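Local coordinates for peptidase M42 (Thaumarchaeota archaeon SCGC AB-539-E09, PDB 5DS0), which probably acts as a metal-dependent aminopeptidase of the M42 (TET) family, removing N-terminal residues from peptides within a twelve-subunit assembly, at residues C[61-66]-C[204-209]; C[112-117]-C[134-139]; C[231-236]-C[312-317]. One frame throughout, in Å; residues are numbered along the deposited sequence.

Contact 1: residues C[61-66]-C[204-209]. With CO (cobalt (II) ion), chain T.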
loop_
_atom_site.group_PDB
_atom_site.type_symbol
_atom_site.label_atom_id
_atom_site.label_comp_id
_atom_site.label_asym_id
_atom_site.label_seq_id
_atom_site.Cartn_x
_atom_site.Cartn_y
_atom_site.Cartn_z
ATOM N N ILE C 61 -29.383 50.151 5.520
ATOM C CA ILE C 61 -29.505 48.695 5.474
ATOM C C ILE C 61 -28.998 48.202 4.126
ATOM O O ILE C 61 -29.510 48.599 3.087
ATOM C CB ILE C 61 -30.968 48.193 5.568
ATOM C CG1 ILE C 61 -31.800 48.974 6.582
ATOM C CG2 ILE C 61 -30.992 46.724 5.913
ATOM C CD1 ILE C 61 -31.268 48.953 7.983
ATOM N N LEU C 62 -28.014 47.317 4.143
ATOM C CA LEU C 62 -27.537 46.700 2.916
ATOM C C LEU C 62 -28.073 45.279 2.821
ATOM O O LEU C 62 -27.794 44.461 3.701
ATOM C CB LEU C 62 -26.009 46.692 2.881
ATOM C CG LEU C 62 -25.349 45.946 1.720
ATOM C CD1 LEU C 62 -25.904 46.377 0.377
ATOM C CD2 LEU C 62 -23.848 46.158 1.742
HETATM N N MSE C 63 -28.843 45.000 1.774
HETATM C CA MSE C 63 -29.206 43.640 1.435
HETATM C C MSE C 63 -28.439 43.246 0.220
HETATM O O MSE C 63 -28.404 43.987 -0.754
HETATM C CB MSE C 63 -30.656 43.516 1.068
HETATM C CG MSE C 63 -31.573 43.718 2.258
HETATM SE SE MSE C 63 -33.336 42.991 1.749
HETATM C CE MSE C 63 -33.952 44.436 0.560
ATOM N N ALA C 64 -27.829 42.070 0.236
ATOM C CA ALA C 64 -26.991 41.654 -0.874
ATOM C C ALA C 64 -27.268 40.227 -1.283
ATOM O O ALA C 64 -27.395 39.352 -0.430
ATOM C CB ALA C 64 -25.531 41.800 -0.503
ATOM N N GLY C 65 -27.372 40.005 -2.591
ATOM C CA GLY C 65 -27.423 38.656 -3.165
ATOM C C GLY C 65 -26.620 38.632 -4.446
ATOM O O GLY C 65 -26.824 39.473 -5.309
ATOM N N HIS C 66 -25.682 37.706 -4.572
ATOM C CA HIS C 66 -24.782 37.736 -5.722
ATOM C C HIS C 66 -25.438 37.141 -6.958
ATOM O O HIS C 66 -26.099 36.111 -6.880
ATOM C CB HIS C 66 -23.420 37.076 -5.414
ATOM C CG HIS C 66 -23.472 35.596 -5.185
ATOM N ND1 HIS C 66 -23.351 34.680 -6.206
ATOM C CD2 HIS C 66 -23.570 34.875 -4.043
ATOM C CE1 HIS C 66 -23.398 33.456 -5.708
ATOM N NE2 HIS C 66 -23.538 33.546 -4.398
ATOM N N ASN C 204 -35.574 54.027 7.634
ATOM C CA ASN C 204 -34.226 53.759 7.171
ATOM C C ASN C 204 -34.141 53.830 5.662
ATOM O O ASN C 204 -35.155 53.897 4.968
ATOM C CB ASN C 204 -33.782 52.360 7.625
ATOM C CG ASN C 204 -34.795 51.274 7.264
ATOM O OD1 ASN C 204 -35.282 51.222 6.139
ATOM N ND2 ASN C 204 -35.117 50.409 8.227
ATOM N N THR C 205 -32.913 53.792 5.160
ATOM C CA THR C 205 -32.659 53.730 3.725
ATOM C C THR C 205 -32.145 52.331 3.405
ATOM O O THR C 205 -31.246 51.822 4.067
ATOM C CB THR C 205 -31.649 54.811 3.288
ATOM O OG1 THR C 205 -32.218 56.110 3.517
ATOM C CG2 THR C 205 -31.311 54.674 1.822
ATOM N N VAL C 206 -32.737 51.722 2.385
ATOM C CA VAL C 206 -32.443 50.350 2.022
ATOM C C VAL C 206 -31.625 50.303 0.744
ATOM O O VAL C 206 -32.051 50.813 -0.278
ATOM C CB VAL C 206 -33.747 49.559 1.828
ATOM C CG1 VAL C 206 -33.469 48.177 1.263
ATOM C CG2 VAL C 206 -34.489 49.439 3.149
ATOM N N TYR C 207 -30.469 49.653 0.806
ATOM C CA TYR C 207 -29.636 49.446 -0.362
ATOM C C TYR C 207 -29.730 47.967 -0.749
ATOM O O TYR C 207 -29.174 47.108 -0.082
ATOM C CB TYR C 207 -28.186 49.816 -0.070
ATOM C CG TYR C 207 -27.951 51.290 0.181
ATOM C CD1 TYR C 207 -28.410 51.909 1.344
ATOM C CD2 TYR C 207 -27.236 52.071 -0.739
ATOM C CE1 TYR C 207 -28.178 53.263 1.580
ATOM C CE2 TYR C 207 -27.008 53.423 -0.518
ATOM C CZ TYR C 207 -27.480 54.014 0.643
ATOM O OH TYR C 207 -27.241 55.352 0.874
ATOM N N GLY C 208 -30.447 47.680 -1.826
ATOM C CA GLY C 208 -30.599 46.315 -2.307
ATOM C C GLY C 208 -29.603 46.053 -3.406
ATOM O O GLY C 208 -29.724 46.582 -4.498
ATOM N N SER C 209 -28.649 45.188 -3.136
ATOM C CA SER C 209 -27.506 45.068 -4.005
ATOM C C SER C 209 -27.360 43.703 -4.671
ATOM O O SER C 209 -27.366 42.675 -4.019
ATOM C CB SER C 209 -26.251 45.398 -3.218
ATOM O OG SER C 209 -25.177 45.574 -4.103
HETATM CO CO CO T . -23.438 31.931 -3.076
#
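L62 CG stands anti to its backbone N (chi1 174°), whereas the first torsions of M63 and Y207 place CG anti to the carbonyl carbon; these settings fill both faces of a parallel strand pair in the central sheet of the M42 catalytic domain. Strands 60-66 and 205-211 run side by side, the axes of 61-66 and 205-209 4.7 Å apart, joined by five nearly straight N-H...O=C bonds. I61 and M63 each use both N and O, and G65 N closes the row on S209 O at 3.0 Å. On the face carrying L62, Y207 and S209, L62 CD1 leans across to lie 3.7 Å from S209 CB. The Y207 ring meets I61 O with its edge, while S209 OG is hydrogen-bonded to T50 OG1 on strand 49-53. On the other face selenomethionine M63 bends at its third torsion (-76°), bringing CE obliquely to V206 CG1 at 3.8 Å; G208, paired with M63, adds no side chain there. At the strand start the I61 and N204 side chains cross obliquely, I61 CG1 3.8 Å from N204 CG, and N204 ND2 is held by L350 O and I347 O. H66 CG sits between its own N and carbonyl carbon (chi1 68°). ND1 is hydrogen-bonded to D68 O, which orients the ring; D180, E214 and E237 complete the cobalt site, which H66 NE2 binds at 2.1 Å.

Contact 2: residues C[112-117]-C[134-139]; sequences GIIASK and RDMFID
Strands 108-115 and 137-139 pair antiparallel with strong twist, their short axes crossing at 142°, and four backbone hydrogen bonds link I113 with D139 and A115 with F137, the shortest from A115 N to F137 O at 2.7 Å. I114 and I138 form the non-hydrogen-bonded pair between them, in the small closed beta barrel of the domain that M42 peptidases use for dimerisation. Their CG1 atoms meet at 4.2 Å on the face turned to V101 and F85. There M136, a selenomethionine extended beyond CG, crosses I114 obliquely with SE 3.9 Å from I114 CG2. On the other face the F137 ring folds over the neighbouring strand: A115 O lies 3.6 Å above the ring plane, offset toward the rim, and F137 CE1 comes 4.1 Å from A115 CB. The F137 ring also meets that of Y82, their planes about 70° apart. D139 CG is anti to its backbone N (chi1 -176°), with OD1 hydrogen-bonded to G141 N. Across the subunit boundary, R322 of a second subunit forms a salt bridge to OD1 and H323 of that subunit a hydrogen bond to OD2. With both oxygens gripped, the buried D139 carboxylate is probably ionised, coupling this strand pair to the partner subunit.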
loop_
_atom_site.group_PDB
_atom_site.type_symbol
_atom_site.label_atom_id
_atom_site.label_comp_id
_atom_site.label_asym_id
_atom_site.label_seq_id
_atom_site.Cartn_x
_atom_site.Cartn_y
_atom_site.Cartn_z
ATOM N N GLY C 112 -21.986 23.156 -26.361
ATOM C CA GLY C 112 -21.019 22.085 -26.236
ATOM C C GLY C 112 -21.308 21.143 -25.077
ATOM O O GLY C 112 -22.281 21.318 -24.330
ATOM N N ILE C 113 -20.451 20.138 -24.948
ATOM C CA ILE C 113 -20.621 19.084 -23.983
ATOM C C ILE C 113 -19.309 18.866 -23.270
ATOM O O ILE C 113 -18.279 18.765 -23.911
ATOM C CB ILE C 113 -20.967 17.772 -24.677
ATOM C CG1 ILE C 113 -22.242 17.916 -25.495
ATOM C CG2 ILE C 113 -21.165 16.667 -23.654
ATOM C CD1 ILE C 113 -22.434 16.797 -26.495
ATOM N N ILE C 114 -19.346 18.757 -21.946
ATOM C CA ILE C 114 -18.137 18.443 -21.194
ATOM C C ILE C 114 -17.805 16.970 -21.406
ATOM O O ILE C 114 -18.667 16.092 -21.247
ATOM C CB ILE C 114 -18.303 18.737 -19.706
ATOM C CG1 ILE C 114 -18.582 20.226 -19.497
ATOM C CG2 ILE C 114 -17.045 18.350 -18.957
ATOM C CD1 ILE C 114 -18.855 20.619 -18.055
ATOM N N ALA C 115 -16.570 16.700 -21.801
ATOM C CA ALA C 115 -16.169 15.346 -22.176
ATOM C C ALA C 115 -14.783 15.009 -21.691
ATOM O O ALA C 115 -14.018 15.887 -21.285
ATOM C CB ALA C 115 -16.227 15.185 -23.681
ATOM N N SER C 116 -14.480 13.718 -21.713
ATOM C CA SER C 116 -13.135 13.239 -21.417
ATOM C C SER C 116 -12.789 12.125 -22.377
ATOM O O SER C 116 -13.600 11.747 -23.219
ATOM C CB SER C 116 -13.046 12.720 -19.987
ATOM O OG SER C 116 -13.740 11.495 -19.848
ATOM N N LYS C 117 -11.584 11.593 -22.245
ATOM C CA LYS C 117 -11.252 10.350 -22.919
ATOM C C LYS C 117 -12.190 9.262 -22.412
ATOM O O LYS C 117 -12.387 9.150 -21.200
ATOM C CB LYS C 117 -9.806 9.944 -22.646
ATOM C CG LYS C 117 -8.806 10.599 -23.581
ATOM C CD LYS C 117 -7.380 10.191 -23.232
ATOM C CE LYS C 117 -6.826 11.003 -22.062
ATOM N NZ LYS C 117 -5.457 10.557 -21.705
ATOM N N ARG C 134 -9.046 19.035 -14.789
ATOM C CA ARG C 134 -7.877 19.370 -15.624
ATOM C C ARG C 134 -7.774 18.500 -16.889
ATOM O O ARG C 134 -7.257 18.959 -17.901
ATOM C CB ARG C 134 -6.570 19.292 -14.809
ATOM C CG ARG C 134 -6.354 17.960 -14.088
ATOM C CD ARG C 134 -5.078 17.891 -13.273
ATOM N NE ARG C 134 -3.934 18.060 -14.164
ATOM C CZ ARG C 134 -3.127 19.124 -14.175
ATOM N NH1 ARG C 134 -2.133 19.162 -15.051
ATOM N NH2 ARG C 134 -3.280 20.141 -13.310
ATOM N N ASP C 135 -8.283 17.267 -16.834
ATOM C CA ASP C 135 -8.252 16.337 -17.980
ATOM C C ASP C 135 -9.548 16.287 -18.776
ATOM O O ASP C 135 -9.733 15.377 -19.589
ATOM C CB ASP C 135 -7.944 14.910 -17.514
ATOM C CG ASP C 135 -6.655 14.817 -16.713
ATOM O OD1 ASP C 135 -5.672 15.514 -17.055
ATOM O OD2 ASP C 135 -6.634 14.043 -15.728
HETATM N N MSE C 136 -10.451 17.237 -18.539
HETATM C CA MSE C 136 -11.702 17.293 -19.291
HETATM C C MSE C 136 -11.585 18.343 -20.353
HETATM O O MSE C 136 -10.643 19.129 -20.355
HETATM C CB MSE C 136 -12.856 17.652 -18.372
HETATM C CG MSE C 136 -13.135 16.550 -17.370
HETATM SE SE MSE C 136 -14.660 17.065 -16.220
HETATM C CE MSE C 136 -14.388 15.675 -14.849
ATOM N N PHE C 137 -12.529 18.351 -21.287
ATOM C CA PHE C 137 -12.632 19.432 -22.255
ATOM C C PHE C 137 -14.050 19.534 -22.732
ATOM O O PHE C 137 -14.899 18.748 -22.349
ATOM C CB PHE C 137 -11.689 19.224 -23.440
ATOM C CG PHE C 137 -11.451 17.822 -23.732
ATOM C CD1 PHE C 137 -12.440 17.084 -24.348
ATOM C CD2 PHE C 137 -10.262 17.213 -23.332
ATOM C CE1 PHE C 137 -12.261 15.738 -24.592
ATOM C CE2 PHE C 137 -10.066 15.860 -23.555
ATOM C CZ PHE C 137 -11.072 15.119 -24.193
ATOM N N ILE C 138 -14.295 20.516 -23.582
ATOM C CA ILE C 138 -15.608 20.778 -24.089
ATOM C C ILE C 138 -15.602 20.470 -25.562
ATOM O O ILE C 138 -14.751 20.948 -26.316
ATOM C CB ILE C 138 -16.003 22.233 -23.805
ATOM C CG1 ILE C 138 -16.252 22.383 -22.307
ATOM C CG2 ILE C 138 -17.252 22.634 -24.563
ATOM C CD1 ILE C 138 -16.031 23.779 -21.809
ATOM N N ASP C 139 -16.585 19.674 -25.953
ATOM C CA ASP C 139 -16.782 19.269 -27.322
ATOM C C ASP C 139 -17.882 20.127 -27.875
ATOM O O ASP C 139 -18.999 20.104 -27.367
ATOM C CB ASP C 139 -17.196 17.804 -27.360
ATOM C CG ASP C 139 -17.324 17.263 -28.765
ATOM O OD1 ASP C 139 -17.263 18.047 -29.739
ATOM O OD2 ASP C 139 -17.478 16.034 -28.904
#

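Contact 3: residues C[231-236]-C[312-317]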
loop_
_atom_site.group_PDB
_atom_site.type_symbol
_atom_site.label_atom_id
_atom_site.label_comp_id
_atom_site.label_asym_id
_atom_site.label_seq_id
_atom_site.Cartn_x
_atom_site.Cartn_y
_atom_site.Cartn_z
ATOM N N ASP C 231 -24.827 50.484 7.854
ATOM C CA ASP C 231 -24.892 50.397 9.315
ATOM C C ASP C 231 -25.325 49.001 9.799
ATOM O O ASP C 231 -25.051 48.615 10.943
ATOM C CB ASP C 231 -25.836 51.468 9.854
ATOM C CG ASP C 231 -25.336 52.866 9.578
ATOM O OD1 ASP C 231 -24.291 53.239 10.143
ATOM O OD2 ASP C 231 -25.971 53.589 8.766
ATOM N N VAL C 232 -26.025 48.268 8.941
ATOM C CA VAL C 232 -26.400 46.889 9.207
ATOM C C VAL C 232 -26.581 46.177 7.868
ATOM O O VAL C 232 -27.004 46.795 6.888
ATOM C CB VAL C 232 -27.697 46.813 10.046
ATOM C CG1 VAL C 232 -28.804 47.606 9.398
ATOM C CG2 VAL C 232 -28.154 45.379 10.252
ATOM N N ALA C 233 -26.296 44.877 7.829
ATOM C CA ALA C 233 -26.378 44.131 6.582
ATOM C C ALA C 233 -27.161 42.828 6.695
ATOM O O ALA C 233 -26.960 42.053 7.622
ATOM C CB ALA C 233 -24.981 43.854 6.071
ATOM N N LEU C 234 -28.025 42.583 5.713
ATOM C CA LEU C 234 -28.731 41.316 5.583
ATOM C C LEU C 234 -28.281 40.664 4.294
ATOM O O LEU C 234 -28.633 41.113 3.219
ATOM C CB LEU C 234 -30.227 41.528 5.516
ATOM C CG LEU C 234 -30.870 42.335 6.631
ATOM C CD1 LEU C 234 -32.364 42.464 6.360
ATOM C CD2 LEU C 234 -30.620 41.697 7.989
ATOM N N VAL C 235 -27.469 39.625 4.392
ATOM C CA VAL C 235 -27.011 38.937 3.211
ATOM C C VAL C 235 -27.919 37.763 2.938
ATOM O O VAL C 235 -28.224 36.979 3.834
ATOM C CB VAL C 235 -25.573 38.469 3.382
ATOM C CG1 VAL C 235 -25.172 37.564 2.236
ATOM C CG2 VAL C 235 -24.661 39.671 3.448
ATOM N N LEU C 236 -28.364 37.657 1.694
ATOM C CA LEU C 236 -29.258 36.582 1.273
ATOM C C LEU C 236 -28.486 35.602 0.441
ATOM O O LEU C 236 -27.822 35.987 -0.508
ATOM C CB LEU C 236 -30.397 37.146 0.461
ATOM C CG LEU C 236 -31.218 38.106 1.308
ATOM C CD1 LEU C 236 -31.948 39.164 0.495
ATOM C CD2 LEU C 236 -32.193 37.313 2.131
ATOM N N CYS C 312 -19.531 46.209 10.568
ATOM C CA CYS C 312 -20.939 46.362 10.267
ATOM C C CYS C 312 -21.659 45.116 10.740
ATOM O O CYS C 312 -21.357 44.022 10.263
ATOM C CB CYS C 312 -21.125 46.535 8.761
ATOM S SG CYS C 312 -22.843 46.489 8.239
ATOM N N PRO C 313 -22.596 45.255 11.685
ATOM C CA PRO C 313 -23.335 44.073 12.126
ATOM C C PRO C 313 -24.087 43.441 10.958
ATOM O O PRO C 313 -24.788 44.128 10.215
ATOM C CB PRO C 313 -24.322 44.620 13.166
ATOM C CG PRO C 313 -23.880 45.996 13.460
ATOM C CD PRO C 313 -23.132 46.487 12.264
ATOM N N SER C 314 -23.927 42.132 10.795
ATOM C CA SER C 314 -24.503 41.443 9.652
ATOM C C SER C 314 -24.992 40.074 10.023
ATOM O O SER C 314 -24.563 39.494 11.023
ATOM C CB SER C 314 -23.471 41.298 8.532
ATOM O OG SER C 314 -22.789 42.518 8.320
ATOM N N VAL C 315 -25.895 39.565 9.199
ATOM C CA VAL C 315 -26.447 38.252 9.405
ATOM C C VAL C 315 -26.770 37.661 8.041
ATOM O O VAL C 315 -27.113 38.384 7.134
ATOM C CB VAL C 315 -27.681 38.343 10.331
ATOM C CG1 VAL C 315 -28.955 38.642 9.559
ATOM C CG2 VAL C 315 -27.832 37.082 11.144
ATOM N N VAL C 316 -26.621 36.348 7.896
ATOM C CA VAL C 316 -26.967 35.690 6.634
ATOM C C VAL C 316 -28.292 34.953 6.752
ATOM O O VAL C 316 -28.495 34.154 7.656
ATOM C CB VAL C 316 -25.909 34.675 6.186
ATOM C CG1 VAL C 316 -26.269 34.094 4.835
ATOM C CG2 VAL C 316 -24.534 35.314 6.124
ATOM N N ILE C 317 -29.187 35.243 5.814
ATOM C CA ILE C 317 -30.486 34.602 5.745
ATOM C C ILE C 317 -30.521 33.793 4.468
ATOM O O ILE C 317 -30.151 34.299 3.421
ATOM C CB ILE C 317 -31.598 35.642 5.733
ATOM C CG1 ILE C 317 -31.658 36.321 7.100
ATOM C CG2 ILE C 317 -32.928 34.988 5.414
ATOM C CD1 ILE C 317 -32.454 37.611 7.139
#
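Strands 232-240 and 314-322 are parallel neighbours in the central sheet of the M42 alpha/beta catalytic domain, which helices cover on either side here. The axes of 232-236 and 314-317 approach to 4.7 Å at an angle of 23°, and four backbone bonds alternate between them: A233 and V235 each give N-H to the second strand and accept one back on O. The bond from I317 N to V235 O, 2.8 Å long, lies nearly along the C=O axis.

The well-buried part runs toward the C-terminal ends, where aliphatic side chains pack on both faces. L234 and V315 lie alongside each other, pointing the same way, with L234 CD2 3.8 Å from V315 CG1. L236 and I317 repeat this two residue pairs further on: L236 CG is anti to its carbonyl carbon (chi1 -62°), and CD2 reaches across to 4.0 Å from I317 CB. L346 and V343 of helix 333-349 close over this aliphatic face. The reverse face has A233, V235, S314 and V316, set against I305 and A302 of helix 302-305. The V235 side chain is about 8 Å from a cobalt ion, and L236 directly precedes the metal ligand E237.

The solvent side is confined to D231, which is partly exposed; V232, C312 and P313 beside it are buried. D231 directs its side chain away from 312-317, and OD2 is satisfied by a salt bridge to R58 and a hydrogen bond from R60 N. Only its backbone reaches across, D231 O lying 3.2 Å from P313 CD. C312 SG, anti to its own N, tucks in 3.7 Å from V232 CA. Beside it S314 OG gives a hydrogen bond of 2.8 Å to C312 O, from well above that carbonyl plane.

Overall arrangement
From the N terminus, strand 60-66 comes first; contact 1 brings it against strand 205-211 and so closes a loop of 137 residues. Contact 2 falls wholly within that loop, closing a short connection of its own in the barrel, its centre 39 Å from that of contact 1 and on the far side of the chain's centre. Contact 3 follows contact 1 in series, closing 75 residues between 236 and 312. Strand 60-66 also pairs with strand 232-240, so contacts 1 and 3 merge into one run of four parallel strands, 205-211, 60-66, 232-240 and 314-322, with centres 9 Å apart. Contacts 1 and 3 thus belong to the central sheet of the catalytic domain, contact 2 to the barrel.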